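Local coordinates for peptide-binding protein (Photobacterium damsela subsp. piscicida, PDB 6SQX), which is a secreted cell-wall hydrolase of the NlpC/P60 class, a D,L-endopeptidase, probably of cysteine type, that cleaves the peptidoglycan of potentially competing bacteria, at residues Y64-S69 with D76-P81; N88-L93 with L200-G205. All coordinates share one frame; numbering follows the deposited sequence.

Contact 1 of 2, residues Y64-S69 with D76-P81; sequences YYFQWS and DFYYVP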
loop_
_atom_site.group_PDB
_atom_site.type_symbol
_atom_site.label_atom_id
_atom_site.label_comp_id
_atom_site.label_asym_id
_atom_site.label_seq_id
_atom_site.Cartn_x
_atom_site.Cartn_y
_atom_site.Cartn_z
ATOM N N TYR A 64 -2.714 -9.518 10.522
ATOM C CA TYR A 64 -2.317 -8.221 11.070
ATOM C C TYR A 64 -1.548 -8.375 12.382
ATOM O O TYR A 64 -0.591 -7.624 12.639
ATOM C CB TYR A 64 -3.564 -7.376 11.306
ATOM C CG TYR A 64 -3.321 -5.954 11.733
ATOM C CD1 TYR A 64 -2.821 -5.018 10.830
ATOM C CD2 TYR A 64 -3.664 -5.522 13.017
ATOM C CE1 TYR A 64 -2.657 -3.672 11.199
ATOM C CE2 TYR A 64 -3.492 -4.201 13.383
ATOM C CZ TYR A 64 -2.964 -3.300 12.473
ATOM O OH TYR A 64 -2.811 -1.959 12.812
ATOM N N TYR A 65 -1.939 -9.346 13.212
ATOM C CA TYR A 65 -1.263 -9.600 14.488
ATOM C C TYR A 65 -0.214 -10.703 14.416
ATOM O O TYR A 65 0.289 -11.127 15.464
ATOM C CB TYR A 65 -2.290 -9.913 15.597
ATOM C CG TYR A 65 -3.175 -8.712 15.902
ATOM C CD1 TYR A 65 -2.679 -7.618 16.613
ATOM C CD2 TYR A 65 -4.506 -8.676 15.479
ATOM C CE1 TYR A 65 -3.495 -6.510 16.901
ATOM C CE2 TYR A 65 -5.303 -7.571 15.751
ATOM C CZ TYR A 65 -4.797 -6.507 16.472
ATOM O OH TYR A 65 -5.629 -5.402 16.751
ATOM N N PHE A 66 0.171 -11.119 13.209
ATOM C CA PHE A 66 1.097 -12.243 13.080
ATOM C C PHE A 66 2.405 -11.977 13.804
ATOM O O PHE A 66 3.000 -12.905 14.377
ATOM C CB PHE A 66 1.373 -12.476 11.598
ATOM C CG PHE A 66 2.311 -13.607 11.343
ATOM C CD1 PHE A 66 1.924 -14.922 11.572
ATOM C CD2 PHE A 66 3.580 -13.362 10.847
ATOM C CE1 PHE A 66 2.811 -15.977 11.297
ATOM C CE2 PHE A 66 4.472 -14.408 10.560
ATOM C CZ PHE A 66 4.071 -15.714 10.811
ATOM N N GLN A 67 2.892 -10.733 13.802
ATOM C CA GLN A 67 4.180 -10.478 14.458
ATOM C C GLN A 67 4.102 -10.605 15.971
ATOM O O GLN A 67 5.143 -10.623 16.627
ATOM C CB GLN A 67 4.732 -9.086 14.094
ATOM C CG GLN A 67 4.927 -8.879 12.599
ATOM C CD GLN A 67 5.840 -9.895 11.947
ATOM O OE1 GLN A 67 6.673 -10.541 12.591
ATOM N NE2 GLN A 67 5.720 -9.991 10.647
ATOM N N TRP A 68 2.899 -10.625 16.540
ATOM C CA TRP A 68 2.723 -10.816 17.969
ATOM C C TRP A 68 2.416 -12.259 18.294
ATOM O O TRP A 68 2.193 -12.597 19.463
ATOM C CB TRP A 68 1.615 -9.899 18.505
ATOM C CG TRP A 68 1.966 -8.460 18.585
ATOM C CD1 TRP A 68 3.161 -7.868 18.243
ATOM C CD2 TRP A 68 1.089 -7.391 18.984
ATOM N NE1 TRP A 68 3.087 -6.489 18.455
ATOM C CE2 TRP A 68 1.831 -6.187 18.903
ATOM C CE3 TRP A 68 -0.238 -7.341 19.430
ATOM C CZ2 TRP A 68 1.273 -4.943 19.235
ATOM C CZ3 TRP A 68 -0.775 -6.105 19.779
ATOM C CH2 TRP A 68 -0.030 -4.926 19.659
ATOM N N SER A 69 2.476 -13.134 17.288
ATOM C CA SER A 69 2.087 -14.526 17.473
ATOM C C SER A 69 3.286 -15.414 17.782
ATOM O O SER A 69 4.434 -15.075 17.525
ATOM C CB SER A 69 1.348 -15.060 16.242
ATOM O OG SER A 69 2.236 -15.474 15.220
ATOM N N ASP A 76 12.741 -15.195 9.598
ATOM C CA ASP A 76 11.902 -15.528 8.455
ATOM C C ASP A 76 10.893 -14.407 8.248
ATOM O O ASP A 76 10.292 -13.922 9.213
ATOM C CB ASP A 76 11.112 -16.836 8.717
ATOM C CG ASP A 76 12.018 -18.050 9.007
ATOM O OD1 ASP A 76 13.186 -18.027 8.551
ATOM O OD2 ASP A 76 11.533 -18.993 9.666
ATOM N N PHE A 77 10.681 -14.036 6.986
ATOM C CA PHE A 77 9.724 -12.995 6.624
ATOM C C PHE A 77 8.786 -13.513 5.541
ATOM O O PHE A 77 9.241 -14.060 4.530
ATOM C CB PHE A 77 10.436 -11.713 6.142
ATOM C CG PHE A 77 9.522 -10.761 5.422
ATOM C CD1 PHE A 77 8.514 -10.070 6.111
ATOM C CD2 PHE A 77 9.646 -10.586 4.054
ATOM C CE1 PHE A 77 7.645 -9.187 5.433
ATOM C CE2 PHE A 77 8.766 -9.713 3.374
ATOM C CZ PHE A 77 7.767 -9.035 4.076
ATOM N N TYR A 78 7.483 -13.331 5.743
ATOM C CA TYR A 78 6.448 -13.764 4.806
ATOM C C TYR A 78 5.778 -12.552 4.168
ATOM O O TYR A 78 5.253 -11.711 4.887
ATOM C CB TYR A 78 5.364 -14.545 5.555
ATOM C CG TYR A 78 5.867 -15.865 6.081
ATOM C CD1 TYR A 78 6.659 -15.927 7.240
ATOM C CD2 TYR A 78 5.568 -17.057 5.416
ATOM C CE1 TYR A 78 7.156 -17.165 7.714
ATOM C CE2 TYR A 78 6.033 -18.293 5.889
ATOM C CZ TYR A 78 6.841 -18.339 7.014
ATOM O OH TYR A 78 7.308 -19.557 7.475
ATOM N N TYR A 79 5.699 -12.503 2.834
ATOM C CA TYR A 79 4.798 -11.496 2.250
ATOM C C TYR A 79 3.349 -11.781 2.594
ATOM O O TYR A 79 2.535 -10.845 2.651
ATOM C CB TYR A 79 4.956 -11.439 0.719
ATOM C CG TYR A 79 6.291 -10.909 0.327
ATOM C CD1 TYR A 79 6.589 -9.550 0.455
ATOM C CD2 TYR A 79 7.284 -11.763 -0.170
ATOM C CE1 TYR A 79 7.842 -9.054 0.128
ATOM C CE2 TYR A 79 8.547 -11.262 -0.530
ATOM C CZ TYR A 79 8.811 -9.895 -0.384
ATOM O OH TYR A 79 10.049 -9.372 -0.693
ATOM N N VAL A 80 2.977 -13.043 2.783
ATOM C CA VAL A 80 1.639 -13.442 3.202
ATOM C C VAL A 80 1.816 -14.367 4.405
ATOM O O VAL A 80 2.236 -15.529 4.231
ATOM C CB VAL A 80 0.890 -14.136 2.046
ATOM C CG1 VAL A 80 -0.497 -14.653 2.512
ATOM C CG2 VAL A 80 0.772 -13.161 0.851
ATOM N N PRO A 81 1.597 -13.901 5.633
ATOM C CA PRO A 81 1.864 -14.737 6.819
ATOM C C PRO A 81 1.225 -16.105 6.675
ATOM O O PRO A 81 0.101 -16.253 6.195
ATOM C CB PRO A 81 1.223 -13.931 7.964
ATOM C CG PRO A 81 1.422 -12.528 7.539
ATOM C CD PRO A 81 1.210 -12.524 5.998
#
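F66 meets P81 and Y78 where the chain, having left helix 50-64, doubles back through the short strand 76-78. That helix ends at Y64, and the carbonyl O of Y65 takes the N-H of W68 at 2.9 Å in the 3-10 segment that follows.

F66 does the touching. Its CG lies anti to the backbone N (chi1 -180°), which carries the ring out to P81. CB of the proline sits over one face, 3.8 Å from the F66 ring centroid. It stands 19° off the ring normal, a CH-pi contact. The proline is displaced toward the rim, and P81 CB comes nearest to F66 CG, at 3.6 Å. P81 CG lies a little farther off, 4.0 Å from F66 CD2. Y78 approaches the ring obliquely, its CD1 4.3 Å from F66 CE2. The arrangement is a helix-to-strand connection folded against the two-stranded antiparallel hairpin of 76-78 and 87-89, with P81 in the loop joining those strands.

Q67 touches M188 and W68 touches P186, both on strand 186-192; Q67 OE1 accepts from K202 NZ, and W68 NE1 bonds to the carbonyl of G143. At S69 the turn closes on itself: S69 OG donates to F66 O over 2.8 Å, in the carbonyl plane on a lone pair, and S69 N donates to the same oxygen at 3.0 Å.

Contact 2 of 2, residues N88-L93 with L200-G205; sequences NNILKL and LIKGQG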
loop_
_atom_site.group_PDB
_atom_site.type_symbol
_atom_site.label_atom_id
_atom_site.label_comp_id
_atom_site.label_asym_id
_atom_site.label_seq_id
_atom_site.Cartn_x
_atom_site.Cartn_y
_atom_site.Cartn_z
ATOM N N ASN A 88 10.724 -15.990 3.106
ATOM C CA ASN A 88 12.033 -15.479 2.738
ATOM C C ASN A 88 12.954 -15.484 3.948
ATOM O O ASN A 88 12.516 -15.222 5.069
ATOM C CB ASN A 88 11.926 -14.026 2.239
ATOM C CG ASN A 88 11.139 -13.917 0.944
ATOM O OD1 ASN A 88 11.708 -13.943 -0.152
ATOM N ND2 ASN A 88 9.818 -13.800 1.065
ATOM N N ASN A 89 14.245 -15.727 3.719
ATOM C CA ASN A 89 15.248 -15.538 4.768
ATOM C C ASN A 89 15.662 -14.066 4.852
ATOM O O ASN A 89 16.112 -13.481 3.857
ATOM C CB ASN A 89 16.454 -16.436 4.476
ATOM C CG ASN A 89 17.514 -16.338 5.544
ATOM O OD1 ASN A 89 18.423 -15.522 5.455
ATOM N ND2 ASN A 89 17.413 -17.196 6.564
ATOM N N ILE A 90 15.506 -13.469 6.046
ATOM C CA ILE A 90 15.704 -12.021 6.204
ATOM C C ILE A 90 17.148 -11.638 5.942
ATOM O O ILE A 90 17.423 -10.668 5.223
ATOM C CB ILE A 90 15.221 -11.528 7.582
ATOM C CG1 ILE A 90 13.695 -11.706 7.672
ATOM C CG2 ILE A 90 15.705 -10.067 7.859
ATOM C CD1 ILE A 90 13.071 -11.449 9.036
ATOM N N LEU A 91 18.103 -12.418 6.484
ATOM C CA LEU A 91 19.505 -12.064 6.291
ATOM C C LEU A 91 19.886 -12.124 4.811
ATOM O O LEU A 91 20.604 -11.244 4.305
ATOM C CB LEU A 91 20.393 -12.978 7.139
ATOM C CG LEU A 91 21.912 -12.726 7.115
ATOM C CD1 LEU A 91 22.205 -11.262 7.512
ATOM C CD2 LEU A 91 22.591 -13.726 8.061
ATOM N N LYS A 92 19.372 -13.122 4.086
ATOM C CA LYS A 92 19.616 -13.186 2.639
ATOM C C LYS A 92 19.070 -11.941 1.941
ATOM O O LYS A 92 19.748 -11.339 1.097
ATOM C CB LYS A 92 18.998 -14.456 2.045
ATOM C CG LYS A 92 19.111 -14.557 0.527
ATOM C CD LYS A 92 18.307 -15.745 -0.013
ATOM C CE LYS A 92 18.639 -16.044 -1.473
ATOM N NZ LYS A 92 18.528 -14.863 -2.380
ATOM N N LEU A 93 17.830 -11.548 2.273
ATOM C CA LEU A 93 17.246 -10.356 1.645
ATOM C C LEU A 93 18.078 -9.114 1.938
ATOM O O LEU A 93 18.237 -8.249 1.071
ATOM C CB LEU A 93 15.795 -10.158 2.098
ATOM C CG LEU A 93 14.715 -11.103 1.546
ATOM C CD1 LEU A 93 13.305 -10.720 2.072
ATOM C CD2 LEU A 93 14.688 -11.170 0.017
ATOM N N LEU A 200 15.571 -2.425 11.922
ATOM C CA LEU A 200 14.984 -3.288 10.913
ATOM C C LEU A 200 13.788 -3.977 11.550
ATOM O O LEU A 200 13.914 -4.555 12.636
ATOM C CB LEU A 200 16.018 -4.353 10.521
ATOM C CG LEU A 200 15.550 -5.379 9.456
ATOM C CD1 LEU A 200 15.051 -4.761 8.108
ATOM C CD2 LEU A 200 16.627 -6.451 9.219
ATOM N N ILE A 201 12.608 -3.847 10.929
ATOM C CA ILE A 201 11.350 -4.355 11.473
ATOM C C ILE A 201 10.592 -5.124 10.402
ATOM O O ILE A 201 10.902 -5.047 9.210
ATOM C CB ILE A 201 10.459 -3.197 11.992
ATOM C CG1 ILE A 201 9.955 -2.284 10.825
ATOM C CG2 ILE A 201 11.250 -2.373 13.006
ATOM C CD1 ILE A 201 8.849 -1.344 11.207
ATOM N N LYS A 202 9.560 -5.844 10.827
ATOM C CA LYS A 202 8.604 -6.372 9.861
ATOM C C LYS A 202 7.203 -6.274 10.436
ATOM O O LYS A 202 7.011 -6.406 11.649
ATOM C CB LYS A 202 8.943 -7.825 9.449
ATOM C CG LYS A 202 9.151 -8.805 10.631
ATOM C CD LYS A 202 9.757 -10.090 10.050
ATOM C CE LYS A 202 10.018 -11.143 11.124
ATOM N NZ LYS A 202 8.831 -12.014 11.441
ATOM N N GLY A 203 6.234 -6.045 9.553
ATOM C CA GLY A 203 4.840 -5.984 9.960
ATOM C C GLY A 203 3.986 -5.597 8.769
ATOM O O GLY A 203 4.481 -5.023 7.794
ATOM N N GLN A 204 2.694 -5.945 8.861
ATOM C CA GLN A 204 1.762 -5.643 7.768
ATOM C C GLN A 204 2.238 -6.179 6.406
ATOM O O GLN A 204 1.814 -5.704 5.344
ATOM C CB GLN A 204 1.418 -4.142 7.722
ATOM C CG GLN A 204 0.191 -3.748 8.537
ATOM C CD GLN A 204 -1.086 -4.264 7.916
ATOM O OE1 GLN A 204 -1.186 -5.450 7.593
ATOM N NE2 GLN A 204 -2.059 -3.377 7.683
ATOM N N GLY A 205 3.056 -7.240 6.391
ATOM C CA GLY A 205 3.506 -7.771 5.112
ATOM C C GLY A 205 4.670 -7.017 4.500
ATOM O O GLY A 205 4.957 -7.174 3.296
#
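I90 reaches K202 and L200 with two different branches, packing the first turn of helix 90-102 against strand 198-203, which lies within the SH3b domain and is part of an antiparallel sheet. Its CD1 rests on the aliphatic part of the lysine, 3.7 Å from both CD and CE of K202, and the lysine chain lies nearly perpendicular to the isoleucine. The other branch, I90 CG2, touches L200 CD2 at 4.0 Å, and these two side chains run antiparallel, side by side. With chi1 at -66° the CG1 arm carries CD1 toward K202, while CG2 goes to L200, two residues back along the strand.

A little farther out, I190 of the adjoining strand 186-192 and F77 of strand 76-78 touch both I90 and K202, so the isoleucine is buried among apolar groups. The lysine chain bends at its last torsion (chi4 86°), and its ammonium group bonds to the carbonyl O of N73 and to Q67, with a weaker bond to D76 O. L200 packs on L207 and W209 of strand 206-211.

Just before I90, N89 occupies the N-cap position of helix 90-102. The N89 carbonyl O takes the N-H of L93, and N89 OD1 accepts from K92 N at 2.9 Å, with an N-H...O angle of 158°.

Contact 1 and contact 2 lie with their centres about 10 Å apart and are joined both through backbone and through side chains. F77 O probably accepts from N88 N at 2.8 Å, a bond that ties strand 76-78 of contact 1 to strand 87-89 of contact 2 in one hairpin. K202 forms the second bridge: the lysine that packs on I90 also bonds to Q67, the residue after F66, with its NZ 2.9 Å from Q67 OE1. Y79 CE2 packs against N88 ND2 at 3.3 Å. Contact 1 packs the 3-10 turn on the hairpin and its loop; contact 2 sets the start of helix 90-102 against the SH3b strand. On the side of the NlpC/P60 domain, P81 touches W338, and Q204 OE1 bonds to W338 NE1.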